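Local structure of peptidase M14, carboxypeptidase A (Thermoplasmatales archaeon SCGC AB-540-F20, 4XED) at residues N8-T13 with V76-K81; Y40-G45 with V62-T67. The protein is probably an archaeal M14-like carboxypeptidase whose PKD domain, the part described here, carries a bound calcium ion and probably serves in binding rather than catalysis. One frame throughout, in Å; residues are numbered along the deposited sequence.

Contact 1 of 2, residues N8-T13 with V76-K81; sequences NIPNVT and VRAKAK. With EDO (1,2-ethanediol), chain C.
Pro10, Val12, Val76, Ala78 and Ala80 meet in the buried interior of the PKD domain, a beta sandwich of the E-set clan, where the first strand of the three-stranded sheet (11-13) and the residues leading into it lie over strand 72-82 of the four-stranded sheet. No hydrogen bond joins the two segments; the side-chain contacts are apolar, though the proline also rests against a backbone carbonyl. The Pro10 ring lies on the backbone around Ala78 and Lys79, with CD 3.5 Å from Ala78 O and CG 3.8 Å from Lys79 CA. The same ring reaches both flanking methyls, its CB lying 4.1 Å from Ala78 CB and its CG 4.0 Å from Ala80 CB. Two residues on, Val12 divides its branches: CG2, beside the backbone N, packs 4.0 Å from Ala78 CB, while CG1, anti to the backbone N (chi1 -176°), meets Val76 CG1 at 4.2 Å. Ala78 CB therefore touches both Pro10 and Val12, and Phe28 of strand 24-29 also packs on Val12 and Ala78. An alanine in place of Pro10 would probably leave a gap over Ala78 O, Lys79 CA and Ala80 CB, where CG and CD now lie, while CB could still touch Ala78. Lys79 starts away from the interface and runs extended beyond CG; its NZ donates a 2.8 Å hydrogen bond to O1 of a 1,2-ethanediol, probably from the crystallisation liquor, and forms a salt bridge with Glu87. The strand thus alternates, with Val76, Ala78 and Ala80 turned inward and Arg77 and Lys79 outward. The packing here rests on shape, the proline ring over Ala78 and Ala80 and the valine against Ala78 and Val76, while the lysine's charge is met on the other side of the strand.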
loop_
_atom_site.group_PDB
_atom_site.type_symbol
_atom_site.label_atom_id
_atom_site.label_comp_id
_atom_site.label_asym_id
_atom_site.label_seq_id
_atom_site.Cartn_x
_atom_site.Cartn_y
_atom_site.Cartn_z
ATOM N N ASN A 8 9.260 0.780 8.952
ATOM C CA ASN A 8 8.215 0.000 9.584
ATOM C C ASN A 8 7.234 -0.542 8.555
ATOM O O ASN A 8 7.151 -0.070 7.421
ATOM C CB ASN A 8 7.559 0.850 10.651
ATOM C CG ASN A 8 8.513 1.130 11.768
ATOM O OD1 ASN A 8 9.091 0.210 12.327
ATOM N ND2 ASN A 8 8.765 2.394 12.034
ATOM N N ILE A 9 6.471 -1.538 8.942
ATOM C CA ILE A 9 5.514 -2.119 8.040
ATOM C C ILE A 9 4.396 -1.113 7.762
ATOM O O ILE A 9 3.794 -0.545 8.699
ATOM C CB ILE A 9 4.908 -3.365 8.689
ATOM C CG1 ILE A 9 5.987 -4.398 8.962
ATOM C CG2 ILE A 9 3.883 -3.959 7.801
ATOM C CD1 ILE A 9 5.531 -5.607 9.761
ATOM N N PRO A 10 4.043 -0.918 6.477
ATOM C CA PRO A 10 2.973 0.037 6.203
ATOM C C PRO A 10 1.608 -0.371 6.701
ATOM O O PRO A 10 1.282 -1.557 6.804
ATOM C CB PRO A 10 2.971 0.129 4.672
ATOM C CG PRO A 10 4.394 -0.217 4.276
ATOM C CD PRO A 10 4.769 -1.281 5.235
ATOM N N ASN A 11 0.812 0.654 6.958
ATOM C CA ASN A 11 -0.601 0.518 7.244
ATOM C C ASN A 11 -1.407 0.898 5.997
ATOM O O ASN A 11 -1.072 1.851 5.301
ATOM C CB ASN A 11 -0.980 1.439 8.402
ATOM C CG ASN A 11 -0.392 1.009 9.704
ATOM O OD1 ASN A 11 -0.903 0.085 10.348
ATOM N ND2 ASN A 11 0.754 1.585 10.053
ATOM N N VAL A 12 -2.508 0.164 5.779
ATOM C CA VAL A 12 -3.434 0.368 4.672
ATOM C C VAL A 12 -4.869 0.408 5.190
ATOM O O VAL A 12 -5.310 -0.584 5.767
ATOM C CB VAL A 12 -3.353 -0.801 3.637
ATOM C CG1 VAL A 12 -4.251 -0.511 2.444
ATOM C CG2 VAL A 12 -1.915 -1.127 3.244
ATOM N N THR A 13 -5.581 1.517 5.017
ATOM C CA THR A 13 -6.990 1.546 5.400
ATOM C C THR A 13 -7.855 1.982 4.229
ATOM O O THR A 13 -7.438 2.789 3.398
ATOM C CB THR A 13 -7.262 2.455 6.650
ATOM O OG1 THR A 13 -6.901 3.807 6.365
ATOM C CG2 THR A 13 -6.485 1.965 7.854
ATOM N N VAL A 76 -4.877 -6.613 -0.753
ATOM C CA VAL A 76 -4.087 -5.428 -1.027
ATOM C C VAL A 76 -2.885 -5.475 -0.068
ATOM O O VAL A 76 -3.063 -5.697 1.138
ATOM C CB VAL A 76 -4.899 -4.157 -0.789
ATOM C CG1 VAL A 76 -4.057 -2.922 -0.959
ATOM C CG2 VAL A 76 -6.113 -4.138 -1.707
ATOM N N ARG A 77 -1.676 -5.297 -0.586
ATOM C CA ARG A 77 -0.485 -5.334 0.257
ATOM C C ARG A 77 0.399 -4.149 -0.068
ATOM O O ARG A 77 0.454 -3.682 -1.221
ATOM C CB ARG A 77 0.304 -6.638 0.065
ATOM C CG ARG A 77 -0.529 -7.888 0.257
ATOM C CD ARG A 77 0.374 -9.072 0.571
ATOM N NE ARG A 77 1.324 -9.346 -0.492
ATOM C CZ ARG A 77 2.340 -10.189 -0.386
ATOM N NH1 ARG A 77 2.546 -10.878 0.732
ATOM N NH2 ARG A 77 3.129 -10.373 -1.414
ATOM N N ALA A 78 1.109 -3.665 0.952
ATOM C CA ALA A 78 2.063 -2.593 0.756
ATOM C C ALA A 78 3.300 -2.824 1.589
ATOM O O ALA A 78 3.225 -3.170 2.757
ATOM C CB ALA A 78 1.448 -1.252 1.094
ATOM N N LYS A 79 4.455 -2.615 0.965
ATOM C CA LYS A 79 5.755 -2.582 1.663
ATOM C C LYS A 79 6.462 -1.277 1.294
ATOM O O LYS A 79 6.036 -0.584 0.358
ATOM C CB LYS A 79 6.603 -3.815 1.355
ATOM C CG LYS A 79 7.017 -3.935 -0.087
ATOM C CD LYS A 79 7.910 -5.154 -0.344
ATOM C CE LYS A 79 8.073 -5.388 -1.864
ATOM N NZ LYS A 79 9.115 -6.450 -2.137
ATOM N N ALA A 80 7.502 -0.933 2.046
ATOM C CA ALA A 80 8.191 0.318 1.802
ATOM C C ALA A 80 9.695 0.042 1.859
ATOM O O ALA A 80 10.170 -0.877 2.538
ATOM C CB ALA A 80 7.822 1.343 2.844
ATOM N N LYS A 81 10.485 0.874 1.183
ATOM C CA LYS A 81 11.929 0.796 1.309
ATOM C C LYS A 81 12.469 2.199 1.409
ATOM O O LYS A 81 11.933 3.148 0.848
ATOM C CB LYS A 81 12.570 0.047 0.154
ATOM C CG LYS A 81 12.638 0.809 -1.136
ATOM C CD LYS A 81 13.236 -0.063 -2.250
ATOM C CE LYS A 81 13.175 0.659 -3.558
ATOM N NZ LYS A 81 13.817 -0.122 -4.651
HETATM C C1 EDO C . 8.591 -7.264 -5.657
HETATM O O1 EDO C . 9.486 -6.470 -4.894
HETATM C C2 EDO C . 7.543 -7.827 -4.713
HETATM O O2 EDO C . 6.987 -9.021 -5.282
#

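Contact 2 of 2, residues Y40-G45 with V62-T67; sequences YYIEWG and VIFSHT
Tyr40 opens a row of inward side chains that crosses the PKD beta sandwich from strand 38-43 of one sheet to strand 62-66 of the other; the touching parts, 40-44 and 62-66, run 21° apart end to end. Its CE2 lies 4.0 Å from Val62 CG2, while its OH is hydrogen-bonded to Thr30 N. Ile42 follows, pointing CD1 at the Phe64 ring, 3.7 Å from CD2. Trp44, just past the strand, buries more surface against the other segment than any other residue here. Its CG, anti to the carbonyl carbon, lies over the centre of the imidazole, and the indole stands between two neighbours, with Ile42 CG2 over the centre of one face and His66 on the opposite one. The Trp44 five-membered ring and the imidazole form an offset stack, centroids 3.7 Å apart and planes 2° from parallel. The two side chains overlap while pointing opposite ways, which gives each ring a CH-pi partner. Hydrogen bonds of Trp44 NE1 with Glu50 OE2 and of His66 NE2 with Asp46 OD2 would help fix the rotation of both rings. Trp44 CB sits over the imidazole face, and His66 CB over the six-membered ring, 3.5 Å from its centroid and 9° off the normal.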
loop_
_atom_site.group_PDB
_atom_site.type_symbol
_atom_site.label_atom_id
_atom_site.label_comp_id
_atom_site.label_asym_id
_atom_site.label_seq_id
_atom_site.Cartn_x
_atom_site.Cartn_y
_atom_site.Cartn_z
ATOM N N TYR A 40 6.992 3.199 -1.852
ATOM C CA TYR A 40 6.059 2.125 -1.568
ATOM C C TYR A 40 5.898 1.187 -2.762
ATOM O O TYR A 40 5.888 1.627 -3.905
ATOM C CB TYR A 40 4.676 2.690 -1.223
ATOM C CG TYR A 40 4.606 3.489 0.058
ATOM C CD1 TYR A 40 4.366 2.866 1.284
ATOM C CD2 TYR A 40 4.778 4.863 0.047
ATOM C CE1 TYR A 40 4.288 3.595 2.466
ATOM C CE2 TYR A 40 4.718 5.608 1.226
ATOM C CZ TYR A 40 4.460 4.964 2.432
ATOM O OH TYR A 40 4.395 5.620 3.644
ATOM N N TYR A 41 5.746 -0.097 -2.461
ATOM C CA TYR A 41 5.405 -1.123 -3.451
ATOM C C TYR A 41 4.046 -1.641 -3.016
ATOM O O TYR A 41 3.906 -2.181 -1.923
ATOM C CB TYR A 41 6.455 -2.237 -3.509
ATOM C CG TYR A 41 6.242 -3.205 -4.627
ATOM C CD1 TYR A 41 5.204 -4.128 -4.591
ATOM C CD2 TYR A 41 7.100 -3.228 -5.728
ATOM C CE1 TYR A 41 5.012 -5.017 -5.592
ATOM C CE2 TYR A 41 6.908 -4.144 -6.766
ATOM C CZ TYR A 41 5.846 -5.035 -6.684
ATOM O OH TYR A 41 5.609 -5.979 -7.663
ATOM N N ILE A 42 3.031 -1.407 -3.845
ATOM C CA ILE A 42 1.650 -1.781 -3.559
ATOM C C ILE A 42 1.210 -2.859 -4.554
ATOM O O ILE A 42 1.385 -2.708 -5.770
ATOM C CB ILE A 42 0.733 -0.561 -3.670
ATOM C CG1 ILE A 42 1.154 0.510 -2.645
ATOM C CG2 ILE A 42 -0.741 -0.947 -3.550
ATOM C CD1 ILE A 42 0.515 1.846 -2.893
ATOM N N GLU A 43 0.588 -3.915 -4.026
ATOM C CA GLU A 43 -0.138 -4.923 -4.805
ATOM C C GLU A 43 -1.622 -4.711 -4.569
ATOM O O GLU A 43 -2.067 -4.654 -3.423
ATOM C CB GLU A 43 0.214 -6.330 -4.341
ATOM C CG GLU A 43 1.629 -6.737 -4.576
ATOM C CD GLU A 43 1.947 -8.096 -3.990
ATOM O OE1 GLU A 43 1.155 -8.622 -3.167
ATOM O OE2 GLU A 43 2.995 -8.655 -4.366
ATOM N N TRP A 44 -2.404 -4.558 -5.627
ATOM C CA TRP A 44 -3.845 -4.419 -5.471
ATOM C C TRP A 44 -4.575 -5.777 -5.370
ATOM O O TRP A 44 -5.793 -5.831 -5.176
ATOM C CB TRP A 44 -4.437 -3.602 -6.625
ATOM C CG TRP A 44 -3.978 -2.167 -6.626
ATOM C CD1 TRP A 44 -3.161 -1.568 -7.523
ATOM C CD2 TRP A 44 -4.324 -1.159 -5.671
ATOM N NE1 TRP A 44 -2.961 -0.250 -7.197
ATOM C CE2 TRP A 44 -3.667 0.029 -6.058
ATOM C CE3 TRP A 44 -5.130 -1.136 -4.513
ATOM C CZ2 TRP A 44 -3.826 1.234 -5.355
ATOM C CZ3 TRP A 44 -5.267 0.043 -3.806
ATOM C CH2 TRP A 44 -4.611 1.207 -4.228
ATOM N N GLY A 45 -3.832 -6.871 -5.515
ATOM C CA GLY A 45 -4.359 -8.213 -5.347
ATOM C C GLY A 45 -4.927 -8.837 -6.608
ATOM O O GLY A 45 -5.341 -10.005 -6.583
ATOM N N VAL A 62 -0.366 8.776 2.140
ATOM C CA VAL A 62 -0.549 8.874 0.703
ATOM C C VAL A 62 -1.788 8.072 0.348
ATOM O O VAL A 62 -1.960 6.937 0.806
ATOM C CB VAL A 62 0.717 8.431 -0.064
ATOM C CG1 VAL A 62 1.856 9.319 0.264
ATOM C CG2 VAL A 62 1.111 7.072 0.263
ATOM N N ILE A 63 -2.665 8.664 -0.463
ATOM C CA ILE A 63 -3.957 8.081 -0.778
ATOM C C ILE A 63 -3.994 7.744 -2.249
ATOM O O ILE A 63 -3.779 8.624 -3.091
ATOM C CB ILE A 63 -5.131 9.010 -0.333
ATOM C CG1 ILE A 63 -4.997 9.234 1.202
ATOM C CG2 ILE A 63 -6.442 8.425 -0.759
ATOM C CD1 ILE A 63 -5.835 10.232 1.902
ATOM N N PHE A 64 -4.244 6.478 -2.574
ATOM C CA PHE A 64 -4.394 6.011 -3.947
ATOM C C PHE A 64 -5.695 5.278 -4.116
ATOM O O PHE A 64 -6.102 4.539 -3.225
ATOM C CB PHE A 64 -3.256 5.081 -4.318
ATOM C CG PHE A 64 -1.917 5.711 -4.218
ATOM C CD1 PHE A 64 -1.580 6.823 -4.981
ATOM C CD2 PHE A 64 -0.994 5.190 -3.348
ATOM C CE1 PHE A 64 -0.327 7.401 -4.866
ATOM C CE2 PHE A 64 0.244 5.746 -3.229
ATOM C CZ PHE A 64 0.585 6.864 -3.983
ATOM N N SER A 65 -6.337 5.482 -5.264
ATOM C CA SER A 65 -7.588 4.825 -5.552
ATOM C C SER A 65 -7.397 3.630 -6.483
ATOM O O SER A 65 -6.401 3.537 -7.194
ATOM C CB SER A 65 -8.583 5.818 -6.140
ATOM O OG SER A 65 -8.121 6.398 -7.344
ATOM N N HIS A 66 -8.355 2.719 -6.467
ATOM C CA HIS A 66 -8.321 1.549 -7.327
ATOM C C HIS A 66 -9.753 1.124 -7.581
ATOM O O HIS A 66 -10.648 1.422 -6.787
ATOM C CB HIS A 66 -7.488 0.418 -6.713
ATOM C CG HIS A 66 -7.150 -0.675 -7.681
ATOM N ND1 HIS A 66 -6.284 -0.484 -8.740
ATOM C CD2 HIS A 66 -7.560 -1.967 -7.760
ATOM C CE1 HIS A 66 -6.185 -1.610 -9.431
ATOM N NE2 HIS A 66 -6.928 -2.532 -8.840
ATOM N N THR A 67 -9.928 0.434 -8.702
ATOM C CA THR A 67 -11.205 -0.157 -9.093
ATOM C C THR A 67 -10.940 -1.617 -9.460
ATOM O O THR A 67 -9.965 -1.902 -10.166
ATOM C CB THR A 67 -11.808 0.586 -10.327
ATOM O OG1 THR A 67 -11.867 1.987 -10.050
ATOM C CG2 THR A 67 -13.169 0.112 -10.626
#

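Contacts 1 and 2 both span the two sheets of the sandwich, with centres 10 Å apart. Both segments of contact 2 fall between those of contact 1 in the chain: 8-13, then 40-45, 62-67 and 76-81. Segments 40-45 and 76-81 lie on neighbouring antiparallel strands of the four-stranded sheet, whereas 8-13 and 62-67 belong to the outermost strands of the three-stranded one, with strand 24-29 between them. Within the four-stranded sheet the contacts are coupled by the Arg77 NE to Glu43 OE1 salt bridge (2.8 Å) and a probable hydrogen bond between Tyr41 N and Lys79 O (2.9 Å). The contacts themselves bring the two sheets together at two places.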